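Local coordinates for solute carrier family 15 member 1 (Mus musculus, PDB 5A9D), which probably carries small peptides into intestinal cells together with protons, the part described here being its extracellular domain, at residues A[138-150]-A[168-180]. Numbering follows the deposited sequence. Where two conformers were deposited one is given.
Sequences QYTINTTAVAPTC and VIRRASDGCLEVK
C150 and C176 are joined by a disulfide, SG to SG 2.0 Å, that ties the loop after strand 138-142 to the residue just after the type I turn A172-G175, which links strands 164-171 and 177-184.

The polar contacts gather round one carbonyl. G175 O accepts from R171 NE at 2.9 Å and from R171 NH2 at 3.0 Å, a side-on grip made possible by bends at chi2 (-56°) and chi3 (-80°) of the arginine. Only NH2 lies on a lone pair; NE stands above the carbonyl plane. A water donating to this oxygen accepts from A147 N, bridging the two loops. V146 CG1 and A145 O lie over one face of the guanidinium, the oxygen 3.5 Å above its plane.

Apolar packing continues inward. L177 points at the facing strand, its CD1 pressed against I141 CG2 (3.4 Å, tight for two carbons) and near T143 CG2, while CD2 meets V146 CG1 at 3.9 Å. Were L177 an alanine, I141, T143 and V146 would probably lose the partner they share, opening a gap between I141 and V146. Further along, I141 CD1 meets V179 CG2 and I169 CG1 tip to tip, and Y139 OH abuts V179 CG1; F101 packs against the tyrosine ring.

Two sheets thus face each other across a hydrophobic core, where strands 138-142 and 177-180 run at 128° to each other, with the disulfide stapling adjoining loops at one end: a beta sandwich of the immunoglobulin-like kind.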
ATOM      1  N   GLN A 138      -4.294  -6.760 -24.776  1.00 46.88           N
ATOM      2  CA  GLN A 138      -5.746  -6.864 -24.763  1.00 46.34           C
ATOM      3  C   GLN A 138      -6.182  -6.987 -23.295  1.00 45.72           C
ATOM      4  O   GLN A 138      -5.480  -7.589 -22.496  1.00 45.70           O
ATOM      5  CB  GLN A 138      -6.218  -8.096 -25.540  1.00 50.17           C
ATOM      6  CG  GLN A 138      -6.166  -7.933 -27.046  1.00 72.31           C
ATOM      7  CD  GLN A 138      -7.425  -8.467 -27.658  1.00 95.13           C
ATOM      8  OE1 GLN A 138      -7.537  -9.670 -27.943  1.00 89.10           O
ATOM      9  NE2 GLN A 138      -8.424  -7.592 -27.809  1.00 88.92           N
ATOM     10  N   TYR A 139      -7.329  -6.421 -22.935  1.00 39.42           N
ATOM     11  CA  TYR A 139      -7.859  -6.564 -21.584  1.00 36.51           C
ATOM     12  C   TYR A 139      -9.375  -6.497 -21.548  1.00 43.88           C
ATOM     13  O   TYR A 139     -10.014  -6.031 -22.501  1.00 44.42           O
ATOM     14  CB  TYR A 139      -7.216  -5.580 -20.586  1.00 34.53           C
ATOM     15  CG  TYR A 139      -7.505  -4.116 -20.809  1.00 35.51           C
ATOM     16  CD1 TYR A 139      -6.745  -3.361 -21.702  1.00 38.11           C
ATOM     17  CD2 TYR A 139      -8.478  -3.460 -20.066  1.00 34.57           C
ATOM     18  CE1 TYR A 139      -6.968  -1.994 -21.861  1.00 36.91           C
ATOM     19  CE2 TYR A 139      -8.722  -2.106 -20.230  1.00 35.83           C
ATOM     20  CZ  TYR A 139      -7.963  -1.376 -21.120  1.00 39.16           C
ATOM     21  OH  TYR A 139      -8.210  -0.043 -21.217  1.00 40.02           O
ATOM     22  N   THR A 140      -9.962  -7.016 -20.469  1.00 38.60           N
ATOM     23  CA  THR A 140     -11.402  -6.983 -20.342  1.00 37.08           C
ATOM     24  C   THR A 140     -11.786  -6.269 -19.107  1.00 35.83           C
ATOM     25  O   THR A 140     -11.080  -6.337 -18.117  1.00 33.69           O
ATOM     26  CB  THR A 140     -12.046  -8.393 -20.348  1.00 40.22           C
ATOM     27  OG1 THR A 140     -11.748  -9.043 -19.112  1.00 48.16           O
ATOM     28  CG2 THR A 140     -11.636  -9.242 -21.542  1.00 38.49           C
ATOM     29  N   ILE A 141     -12.972  -5.680 -19.126  1.00 33.47           N
ATOM     30  CA  ILE A 141     -13.531  -5.007 -17.972  1.00 33.64           C
ATOM     31  C   ILE A 141     -14.934  -5.552 -17.774  1.00 40.38           C
ATOM     32  O   ILE A 141     -15.749  -5.483 -18.682  1.00 40.43           O
ATOM     33  CB  ILE A 141     -13.532  -3.458 -18.099  1.00 35.42           C
ATOM     34  CG1 ILE A 141     -12.104  -2.883 -18.132  1.00 34.60           C
ATOM     35  CG2 ILE A 141     -14.339  -2.836 -16.932  1.00 35.29           C
ATOM     36  CD1 ILE A 141     -12.045  -1.467 -18.725  1.00 41.68           C
ATOM     37  N   ASN A 142     -15.202  -6.093 -16.595  1.00 39.18           N
ATOM     38  CA  ASN A 142     -16.518  -6.625 -16.244  1.00 41.64           C
ATOM     39  C   ASN A 142     -17.042  -5.917 -15.003  1.00 44.58           C
ATOM     40  O   ASN A 142     -16.308  -5.715 -14.031  1.00 42.83           O
ATOM     41  CB  ASN A 142     -16.492  -8.150 -16.114  1.00 43.11           C
ATOM     42  CG  ASN A 142     -16.367  -8.827 -17.469  1.00 62.92           C
ATOM     43  OD1 ASN A 142     -17.365  -9.143 -18.120  1.00 59.80           O
ATOM     44  ND2 ASN A 142     -15.144  -9.015 -17.960  1.00 46.10           N
ATOM     45  N   THR A 143     -18.278  -5.429 -15.102  1.00 43.00           N
ATOM     46  CA  THR A 143     -18.972  -4.660 -14.072  1.00 43.42           C
ATOM     47  C   THR A 143     -20.490  -4.762 -14.256  1.00 52.34           C
ATOM     48  O   THR A 143     -20.963  -5.014 -15.371  1.00 53.48           O
ATOM     49  CB  THR A 143     -18.483  -3.185 -14.075  1.00 46.79           C
ATOM     50  OG1 THR A 143     -19.069  -2.466 -12.989  1.00 45.48           O
ATOM     51  CG2 THR A 143     -18.726  -2.457 -15.411  1.00 45.16           C
ATOM     52  N   THR A 144     -21.248  -4.562 -13.151  1.00 50.98           N
ATOM     53  CA  THR A 144     -22.717  -4.540 -13.148  1.00 53.33           C
ATOM     54  C   THR A 144     -23.215  -3.097 -13.459  1.00 58.19           C
ATOM     55  O   THR A 144     -24.412  -2.892 -13.686  1.00 61.48           O
ATOM     56  CB  THR A 144     -23.271  -5.051 -11.794  1.00 59.48           C
ATOM     57  OG1 THR A 144     -22.779  -4.224 -10.727  1.00 51.05           O
ATOM     58  CG2 THR A 144     -22.956  -6.528 -11.530  1.00 58.33           C
ATOM     59  N   ALA A 145     -22.290  -2.114 -13.469  1.00 51.39           N
ATOM     60  CA  ALA A 145     -22.563  -0.693 -13.715  1.00 51.06           C
ATOM     61  C   ALA A 145     -23.117  -0.381 -15.114  1.00 56.26           C
ATOM     62  O   ALA A 145     -23.808   0.634 -15.286  1.00 56.66           O
ATOM     63  CB  ALA A 145     -21.317   0.134 -13.450  1.00 48.75           C
ATOM     64  N   VAL A 146     -22.833  -1.255 -16.103  1.00 50.87           N
ATOM     65  CA  VAL A 146     -23.289  -1.075 -17.488  1.00 50.45           C
ATOM     66  C   VAL A 146     -24.157  -2.251 -17.970  1.00 57.23           C
ATOM     67  O   VAL A 146     -24.159  -3.317 -17.341  1.00 57.36           O
ATOM     68  CB  VAL A 146     -22.109  -0.784 -18.462  1.00 51.90           C
ATOM     69  CG1 VAL A 146     -21.508   0.598 -18.214  1.00 49.66           C
ATOM     70  CG2 VAL A 146     -21.034  -1.873 -18.394  1.00 50.53           C
ATOM     71  N   ALA A 147     -24.874  -2.064 -19.100  1.00 54.87           N
ATOM     72  CA  ALA A 147     -25.704  -3.105 -19.719  1.00 57.76           C
ATOM     73  C   ALA A 147     -24.834  -4.315 -20.138  1.00 61.63           C
ATOM     74  O   ALA A 147     -23.686  -4.104 -20.551  1.00 56.20           O
ATOM     75  CB  ALA A 147     -26.419  -2.541 -20.932  1.00 60.47           C
ATOM     76  N   PRO A 148     -25.342  -5.581 -20.030  1.00 62.06           N
ATOM     77  CA  PRO A 148     -24.515  -6.749 -20.417  1.00 62.39           C
ATOM     78  C   PRO A 148     -24.136  -6.780 -21.902  1.00 65.76           C
ATOM     79  O   PRO A 148     -23.171  -7.450 -22.279  1.00 64.88           O
ATOM     80  CB  PRO A 148     -25.401  -7.950 -20.043  1.00 67.75           C
ATOM     81  CG  PRO A 148     -26.776  -7.420 -20.035  1.00 74.48           C
ATOM     82  CD  PRO A 148     -26.664  -6.011 -19.530  1.00 66.81           C
ATOM     83  N   THR A 149     -24.910  -6.053 -22.730  1.00 62.16           N
ATOM     84  CA  THR A 149     -24.726  -5.906 -24.176  1.00 62.86           C
ATOM     85  C   THR A 149     -23.523  -5.014 -24.546  1.00 61.63           C
ATOM     86  O   THR A 149     -23.027  -5.114 -25.676  1.00 63.29           O
ATOM     87  CB  THR A 149     -26.010  -5.365 -24.820  1.00 74.35           C
ATOM     88  OG1 THR A 149     -26.348  -4.113 -24.213  1.00 76.21           O
ATOM     89  CG2 THR A 149     -27.181  -6.345 -24.721  1.00 77.02           C
ATOM     90  N   CYS A 150     -23.055  -4.166 -23.592  0.50 49.32           N
ATOM     91  CA  CYS A 150     -21.916  -3.245 -23.743  0.50 43.90           C
ATOM     92  C   CYS A 150     -20.614  -3.995 -23.995  0.50 50.38           C
ATOM     93  O   CYS A 150     -20.387  -5.063 -23.418  0.50 49.25           O
ATOM     94  CB  CYS A 150     -21.771  -2.334 -22.528  0.50 38.92           C
ATOM     95  SG  CYS A 150     -23.103  -1.137 -22.288  0.50 42.23           S
ATOM     96  N   VAL A 168      -8.006   5.178 -16.523  1.00 30.40           N
ATOM     97  CA  VAL A 168      -9.207   5.653 -15.812  1.00 29.56           C
ATOM     98  C   VAL A 168     -10.437   5.128 -16.537  1.00 31.48           C
ATOM     99  O   VAL A 168     -10.640   5.443 -17.695  1.00 32.65           O
ATOM    100  CB  VAL A 168      -9.225   7.208 -15.644  1.00 34.73           C
ATOM    101  CG1 VAL A 168     -10.550   7.688 -15.056  1.00 34.76           C
ATOM    102  CG2 VAL A 168      -8.058   7.693 -14.785  1.00 34.76           C
ATOM    103  N   ILE A 169     -11.262   4.349 -15.837  1.00 28.25           N
ATOM    104  CA  ILE A 169     -12.478   3.752 -16.373  1.00 27.05           C
ATOM    105  C   ILE A 169     -13.636   4.675 -16.080  1.00 33.83           C
ATOM    106  O   ILE A 169     -13.876   4.969 -14.912  1.00 34.07           O
ATOM    107  CB  ILE A 169     -12.687   2.357 -15.715  1.00 28.21           C
ATOM    108  CG1 ILE A 169     -11.441   1.443 -15.964  1.00 28.24           C
ATOM    109  CG2 ILE A 169     -14.040   1.717 -16.193  1.00 26.82           C
ATOM    110  CD1 ILE A 169     -11.426   0.133 -15.009  1.00 30.09           C
ATOM    111  N   ARG A 170     -14.397   5.082 -17.113  1.00 32.55           N
ATOM    112  CA  ARG A 170     -15.580   5.939 -16.925  1.00 33.19           C
ATOM    113  C   ARG A 170     -16.716   5.541 -17.840  1.00 35.93           C
ATOM    114  O   ARG A 170     -16.501   4.758 -18.777  1.00 34.42           O
ATOM    115  CB  ARG A 170     -15.221   7.411 -17.179  1.00 33.38           C
ATOM    116  CG  ARG A 170     -14.655   7.692 -18.575  1.00 38.51           C
ATOM    117  CD  ARG A 170     -14.849   9.148 -18.933  1.00 60.51           C
ATOM    118  NE  ARG A 170     -13.778   9.637 -19.796  1.00 77.97           N
ATOM    119  CZ  ARG A 170     -13.852  10.752 -20.516  1.00 98.79           C
ATOM    120  NH1 ARG A 170     -14.962  11.486 -20.507  1.00 88.84           N
ATOM    121  NH2 ARG A 170     -12.823  11.140 -21.257  1.00 84.87           N
ATOM    122  N   ARG A 171     -17.887   6.187 -17.649  1.00 32.95           N
ATOM    123  CA  ARG A 171     -19.046   5.993 -18.522  1.00 35.18           C
ATOM    124  C   ARG A 171     -18.794   6.755 -19.798  1.00 40.08           C
ATOM    125  O   ARG A 171     -18.385   7.906 -19.730  1.00 40.24           O
ATOM    126  CB  ARG A 171     -20.350   6.547 -17.896  1.00 37.20           C
ATOM    127  CG  ARG A 171     -20.943   5.790 -16.716  1.00 47.78           C
ATOM    128  CD  ARG A 171     -21.226   4.326 -16.984  1.00 57.43           C
ATOM    129  NE  ARG A 171     -22.471   4.095 -17.708  1.00 65.10           N
ATOM    130  CZ  ARG A 171     -23.664   3.972 -17.132  1.00 76.46           C
ATOM    131  NH1 ARG A 171     -23.797   4.123 -15.820  1.00 61.66           N
ATOM    132  NH2 ARG A 171     -24.738   3.719 -17.868  1.00 61.93           N
ATOM    133  N   ALA A 172     -19.001   6.118 -20.959  1.00 40.19           N
ATOM    134  CA  ALA A 172     -18.922   6.768 -22.280  1.00 41.66           C
ATOM    135  C   ALA A 172     -20.248   7.469 -22.532  1.00 43.97           C
ATOM    136  O   ALA A 172     -21.236   7.125 -21.887  1.00 42.43           O
ATOM    137  CB  ALA A 172     -18.672   5.722 -23.366  1.00 43.36           C
ATOM    138  N   SER A 173     -20.298   8.415 -23.495  1.00 42.60           N
ATOM    139  CA  SER A 173     -21.528   9.146 -23.826  1.00 45.08           C
ATOM    140  C   SER A 173     -22.724   8.229 -24.178  1.00 51.10           C
ATOM    141  O   SER A 173     -23.858   8.563 -23.850  1.00 50.78           O
ATOM    142  CB  SER A 173     -21.280  10.169 -24.932  1.00 48.25           C
ATOM    143  OG  SER A 173     -20.954   9.518 -26.148  1.00 57.51           O
ATOM    144  N   ASP A 174     -22.456   7.043 -24.779  1.00 49.18           N
ATOM    145  CA  ASP A 174     -23.485   6.070 -25.169  1.00 51.75           C
ATOM    146  C   ASP A 174     -23.964   5.177 -24.007  1.00 56.17           C
ATOM    147  O   ASP A 174     -24.734   4.249 -24.240  1.00 59.68           O
ATOM    148  CB  ASP A 174     -22.992   5.226 -26.375  1.00 55.19           C
ATOM    149  CG  ASP A 174     -21.924   4.176 -26.077  1.00 68.88           C
ATOM    150  OD1 ASP A 174     -21.130   4.378 -25.127  1.00 66.87           O
ATOM    151  OD2 ASP A 174     -21.874   3.161 -26.801  1.00 80.50           O
ATOM    152  N   GLY A 175     -23.501   5.451 -22.784  1.00 50.14           N
ATOM    153  CA  GLY A 175     -23.875   4.680 -21.599  1.00 50.10           C
ATOM    154  C   GLY A 175     -23.024   3.453 -21.294  1.00 54.17           C
ATOM    155  O   GLY A 175     -23.211   2.814 -20.244  1.00 52.94           O
ATOM    156  N   CYS A 176     -22.084   3.114 -22.190  0.50 50.40           N
ATOM    157  CA  CYS A 176     -21.194   1.973 -21.989  0.50 49.39           C
ATOM    158  C   CYS A 176     -19.851   2.397 -21.364  0.50 50.50           C
ATOM    159  O   CYS A 176     -19.798   3.445 -20.720  0.50 50.21           O
ATOM    160  CB  CYS A 176     -21.026   1.170 -23.275  0.50 51.53           C
ATOM    161  SG  CYS A 176     -22.479   0.174 -23.706  0.50 59.19           S
ATOM    162  N   LEU A 177     -18.796   1.589 -21.508  1.00 44.84           N
ATOM    163  CA  LEU A 177     -17.490   1.868 -20.917  1.00 43.18           C
ATOM    164  C   LEU A 177     -16.514   2.483 -21.861  1.00 46.76           C
ATOM    165  O   LEU A 177     -16.504   2.174 -23.047  1.00 50.33           O
ATOM    166  CB  LEU A 177     -16.848   0.608 -20.300  1.00 43.40           C
ATOM    167  CG  LEU A 177     -17.514   0.029 -19.083  1.00 49.06           C
ATOM    168  CD1 LEU A 177     -16.733  -1.102 -18.582  1.00 49.98           C
ATOM    169  CD2 LEU A 177     -17.660   1.052 -17.994  1.00 49.99           C
ATOM    170  N   GLU A 178     -15.621   3.292 -21.296  1.00 39.87           N
ATOM    171  CA  GLU A 178     -14.567   4.019 -21.988  1.00 39.74           C
ATOM    172  C   GLU A 178     -13.375   4.056 -21.018  1.00 38.98           C
ATOM    173  O   GLU A 178     -13.565   4.151 -19.803  1.00 36.59           O
ATOM    174  CB  GLU A 178     -15.091   5.442 -22.233  1.00 42.47           C
ATOM    175  CG  GLU A 178     -14.223   6.332 -23.064  1.00 56.89           C
ATOM    176  CD  GLU A 178     -15.008   7.532 -23.531  1.00 65.05           C
ATOM    177  OE1 GLU A 178     -15.146   8.490 -22.741  1.00 48.82           O
ATOM    178  OE2 GLU A 178     -15.526   7.492 -24.670  1.00 83.33           O
ATOM    179  N   VAL A 179     -12.159   4.035 -21.553  1.00 34.35           N
ATOM    180  CA  VAL A 179     -10.942   4.100 -20.769  1.00 33.69           C
ATOM    181  C   VAL A 179     -10.035   5.247 -21.257  1.00 38.16           C
ATOM    182  O   VAL A 179      -9.705   5.306 -22.435  1.00 37.67           O
ATOM    183  CB  VAL A 179     -10.201   2.726 -20.746  1.00 38.77           C
ATOM    184  CG1 VAL A 179      -8.980   2.783 -19.829  1.00 38.72           C
ATOM    185  CG2 VAL A 179     -11.133   1.591 -20.309  1.00 38.04           C
ATOM    186  N   LYS A 180      -9.602   6.124 -20.335  1.00 34.35           N
ATOM    187  CA  LYS A 180      -8.654   7.190 -20.644  1.00 35.85           C
ATOM    188  C   LYS A 180      -7.296   6.823 -20.039  1.00 39.12           C
ATOM    189  O   LYS A 180      -7.209   6.502 -18.855  1.00 36.58           O
ATOM    190  CB  LYS A 180      -9.154   8.565 -20.147  1.00 39.36           C
ATOM    191  CG  LYS A 180      -8.251   9.708 -20.645  1.00 60.26           C
ATOM    192  CD  LYS A 180      -8.972  11.044 -20.759  1.00 59.32           C
ATOM    193  CE  LYS A 180      -8.041  12.151 -21.188  1.00 47.62           C
ATOM    194  NZ  LYS A 180      -8.731  13.458 -21.160  1.00 52.98           N
TER
HETATM  195  O   HOH W   1     -24.958   0.738 -20.102  1.00 46.93           O